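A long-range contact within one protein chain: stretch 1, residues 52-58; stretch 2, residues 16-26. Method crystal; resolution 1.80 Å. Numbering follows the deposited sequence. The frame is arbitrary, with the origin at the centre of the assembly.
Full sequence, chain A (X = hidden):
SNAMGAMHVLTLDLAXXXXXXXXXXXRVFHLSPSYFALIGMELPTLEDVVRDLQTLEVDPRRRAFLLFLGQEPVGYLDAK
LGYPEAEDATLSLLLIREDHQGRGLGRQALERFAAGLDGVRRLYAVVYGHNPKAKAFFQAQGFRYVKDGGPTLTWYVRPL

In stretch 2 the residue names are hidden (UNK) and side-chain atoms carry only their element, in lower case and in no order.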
# COMPACT_ATOMS: atom_id res chain seq x y z
N ASP A 52 -12.28 -7.83 4.38
CA ASP A 52 -11.65 -6.56 4.05
C ASP A 52 -11.86 -6.17 2.58
O ASP A 52 -12.08 -5.03 2.28
CB ASP A 52 -10.18 -6.62 4.45
CG ASP A 52 -9.97 -6.52 5.97
OD1 ASP A 52 -10.92 -6.14 6.71
OD2 ASP A 52 -8.86 -6.81 6.45
N LEU A 53 -11.78 -7.14 1.66
CA LEU A 53 -12.07 -6.87 0.26
C LEU A 53 -13.53 -6.53 -0.02
O LEU A 53 -13.82 -5.68 -0.86
CB LEU A 53 -11.58 -8.03 -0.62
CG LEU A 53 -10.06 -8.21 -0.69
CD1 LEU A 53 -9.73 -9.47 -1.43
CD2 LEU A 53 -9.33 -6.95 -1.30
N GLN A 54 -14.45 -7.11 0.74
CA GLN A 54 -15.89 -6.79 0.58
C GLN A 54 -16.18 -5.35 0.98
O GLN A 54 -16.97 -4.63 0.33
CB GLN A 54 -16.72 -7.76 1.39
CG GLN A 54 -16.66 -9.17 0.87
CD GLN A 54 -17.33 -10.21 1.76
OE1 GLN A 54 -17.46 -10.04 2.98
NE2 GLN A 54 -17.75 -11.29 1.15
N THR A 55 -15.51 -4.94 2.05
CA THR A 55 -15.59 -3.59 2.55
C THR A 55 -15.08 -2.58 1.52
O THR A 55 -15.71 -1.57 1.29
CB THR A 55 -14.86 -3.41 3.92
OG1 THR A 55 -15.46 -4.26 4.92
CG2 THR A 55 -14.98 -1.99 4.36
N LEU A 56 -13.92 -2.84 0.90
CA LEU A 56 -13.38 -1.86 -0.05
C LEU A 56 -14.13 -1.86 -1.37
O LEU A 56 -14.22 -0.82 -2.03
CB LEU A 56 -11.86 -2.01 -0.25
CG LEU A 56 -11.21 -3.07 -1.14
CD1 LEU A 56 -11.27 -2.66 -2.65
CD2 LEU A 56 -9.75 -3.32 -0.71
N GLU A 57 -14.71 -3.01 -1.71
CA GLU A 57 -15.51 -3.16 -2.93
C GLU A 57 -16.61 -2.11 -3.06
O GLU A 57 -16.85 -1.57 -4.17
CB GLU A 57 -16.11 -4.57 -3.02
CG GLU A 57 -16.92 -4.80 -4.28
CD GLU A 57 -17.36 -6.23 -4.46
OE1 GLU A 57 -17.94 -6.83 -3.52
OE2 GLU A 57 -17.17 -6.73 -5.58
N VAL A 58 -17.28 -1.80 -1.94
CA VAL A 58 -18.44 -0.93 -1.97
C VAL A 58 -18.13 0.56 -1.76
O VAL A 58 -19.04 1.40 -1.74
CB VAL A 58 -19.51 -1.38 -0.94
CG1 VAL A 58 -19.87 -2.83 -1.20
CG2 VAL A 58 -19.03 -1.19 0.51
N UNK A 16 -6.44 -3.79 -10.44
CA UNK A 16 -7.47 -3.57 -9.42
C UNK A 16 -7.93 -4.84 -8.74
O UNK A 16 -8.16 -5.88 -9.42
c UNK A 16 -7.94 -2.28 -11.32
c UNK A 16 -6.86 -3.25 -11.74
c UNK A 16 -8.61 -2.94 -10.21
N UNK A 17 -8.03 -4.78 -7.40
CA UNK A 17 -8.34 -5.94 -6.56
C UNK A 17 -9.88 -6.12 -6.47
O UNK A 17 -10.64 -5.14 -6.44
c UNK A 17 -7.43 -7.21 -4.52
c UNK A 17 -7.68 -5.83 -5.16
c UNK A 17 -8.49 -4.92 -4.25
N UNK A 18 -10.32 -7.37 -6.47
CA UNK A 18 -11.72 -7.75 -6.27
C UNK A 18 -11.78 -8.92 -5.25
O UNK A 18 -10.77 -9.56 -5.00
c UNK A 18 -12.40 -8.14 -7.63
o UNK A 18 -11.78 -9.31 -8.16
c UNK A 18 -12.29 -7.01 -8.65
N UNK A 19 -12.96 -9.19 -4.63
CA UNK A 19 -13.08 -10.27 -3.64
C UNK A 19 -12.61 -11.64 -4.13
O UNK A 19 -11.99 -12.35 -3.34
c UNK A 19 -14.21 -8.42 -4.73
c UNK A 19 -14.93 -8.78 -3.47
c UNK A 19 -14.58 -10.28 -3.31
N UNK A 20 -12.78 -11.95 -5.41
CA UNK A 20 -12.23 -13.22 -5.94
C UNK A 20 -10.69 -13.31 -5.87
O UNK A 20 -10.13 -14.41 -5.89
c UNK A 20 -11.90 -12.08 -10.81
c UNK A 20 -12.08 -12.61 -8.40
c UNK A 20 -12.71 -13.49 -7.36
n UNK A 20 -12.49 -10.69 -10.79
c UNK A 20 -12.57 -12.98 -9.79
N UNK A 21 -10.01 -12.18 -5.73
CA UNK A 21 -8.55 -12.16 -5.54
C UNK A 21 -8.07 -12.58 -4.13
O UNK A 21 -6.83 -12.65 -3.91
o UNK A 21 -8.40 -9.21 -7.68
c UNK A 21 -7.96 -10.78 -5.93
c UNK A 21 -8.18 -10.42 -7.39
o UNK A 21 -8.11 -11.31 -8.27
N UNK A 22 -9.01 -12.85 -3.19
CA UNK A 22 -8.69 -13.10 -1.77
C UNK A 22 -7.58 -14.13 -1.56
O UNK A 22 -6.65 -13.89 -0.81
c UNK A 22 -9.97 -13.48 -0.97
N UNK A 23 -7.63 -15.25 -2.26
CA UNK A 23 -6.56 -16.23 -2.09
C UNK A 23 -5.14 -15.73 -2.49
O UNK A 23 -4.16 -16.08 -1.82
c UNK A 23 -7.01 -17.38 -2.99
c UNK A 23 -8.73 -15.76 -3.10
c UNK A 23 -8.51 -17.22 -3.06
N UNK A 24 -5.07 -14.91 -3.54
CA UNK A 24 -3.79 -14.35 -4.01
C UNK A 24 -3.29 -13.29 -3.03
O UNK A 24 -2.09 -13.22 -2.73
c UNK A 24 -3.44 -15.80 -6.71
c UNK A 24 -3.94 -13.72 -5.39
c UNK A 24 -4.30 -13.74 -7.85
c UNK A 24 -4.36 -14.59 -6.56
N UNK A 25 -4.18 -12.44 -2.55
CA UNK A 25 -3.75 -11.41 -1.60
C UNK A 25 -3.35 -12.05 -0.27
O UNK A 25 -2.34 -11.66 0.38
c UNK A 25 -5.62 -8.23 -0.30
c UNK A 25 -4.48 -9.25 -0.41
c UNK A 25 -4.85 -10.38 -1.39
c UNK A 25 -3.17 -8.53 -0.87
N UNK A 26 -4.09 -13.09 0.11
CA UNK A 26 -3.72 -13.87 1.31
C UNK A 26 -2.32 -14.42 1.22
O UNK A 26 -1.56 -14.34 2.19
n UNK A 26 -4.44 -16.66 4.81
c UNK A 26 -4.52 -15.78 2.79
n UNK A 26 -4.08 -17.08 2.73
c UNK A 26 -4.02 -17.58 3.96
c UNK A 26 -4.73 -15.51 4.10
c UNK A 26 -4.75 -14.96 1.57

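Position 16 has three side-chain carbons, and the last of them lies within bonding distance of the backbone N, so the side chain closes a five-membered ring. That is Pro 16; its side chain is out of reach of stretch 1.

Position 17 carries three carbons, one bonded to CA and bearing the other two. A fork at the first carbon without a heteroatom identifies Val 17. Its CA-to-CB bond points toward stretch 1, and CG1 meets two leucines there, 3.7 Å from CD2 of Leu 53 and 3.9 Å from CD1 of Leu 56.

Position 18 also forks at its first carbon, but into one oxygen and one carbon: Thr 18. Here CA-to-CB points away from the helix of stretch 1, and the approach is made by the backbone, with Thr 18 O 3.7 Å from CD1 of Leu 53.

At position 19 three carbons again close onto the backbone N, giving Pro 19. Its CA is 5.3 Å from the CA of Leu 53, the register point of the two stretches. The same CA lies 4.0 Å from CB of Leu 53, while Pro 19 CD is 3.5 Å from OE2 of Glu 57, a contact at the exposed margin that involves no hydrogen bond.

Position 20 is an unbranched run of four carbons ending in nitrogen, hence Lys 20. Its CA-to-CB bond points away from stretch 1, and the side chain makes no contact there; NZ hydrogen-bonds to OG1 of Thr 18 at 3.1 Å.

Position 21 has two carbons, the second bearing two oxygens: a carboxylate bonded directly to CB, so Asp 21. Its backbone C is 4.4 Å from CD1 of Leu 53, while its side chain stays out of contact with stretch 1. Its OD2 accepts a hydrogen bond from N of Thr 18 at 2.9 Å, with an N-H...O angle of 155°. In return, Asp 21 N donates to Thr 18 O at 2.8 Å, so the two residues are tied together in both directions.

Position 22 has a single carbon, which makes it Ala 22. Its CB is 4.0 Å from CD1 of Leu 53, and its CA is closer, 3.8 Å from that same methyl.

Position 23 is a third ring closed on the backbone N, Pro 23, whose CA-to-CB bond points away from stretch 1. Position 24 has four carbons forked at the second, Leu 24, out of reach. Position 25 has the same branching, Leu 25, but its CA-to-CB bond points toward stretch 1, with CD2 4.0 Å from CD2 of Leu 53. Position 26 has one carbon leading to a five-membered ring of three carbons and two nitrogens: His 26, also out of reach.

The contact works through Leu 53, which has 115 Å² covered by stretch 2, the largest share of any residue. With chi1 at -67° (m) and chi2 at 173° (t), it sets CD2 against Val 17 and Leu 25 and CD1 against Thr 18 O and Ala 22. No hydrogen bond crosses the interface; the 344 Å² buried between the stretches comes mainly from apolar packing around Leu 53.

Stretch 2 16-26: PVTPKDAPLLH
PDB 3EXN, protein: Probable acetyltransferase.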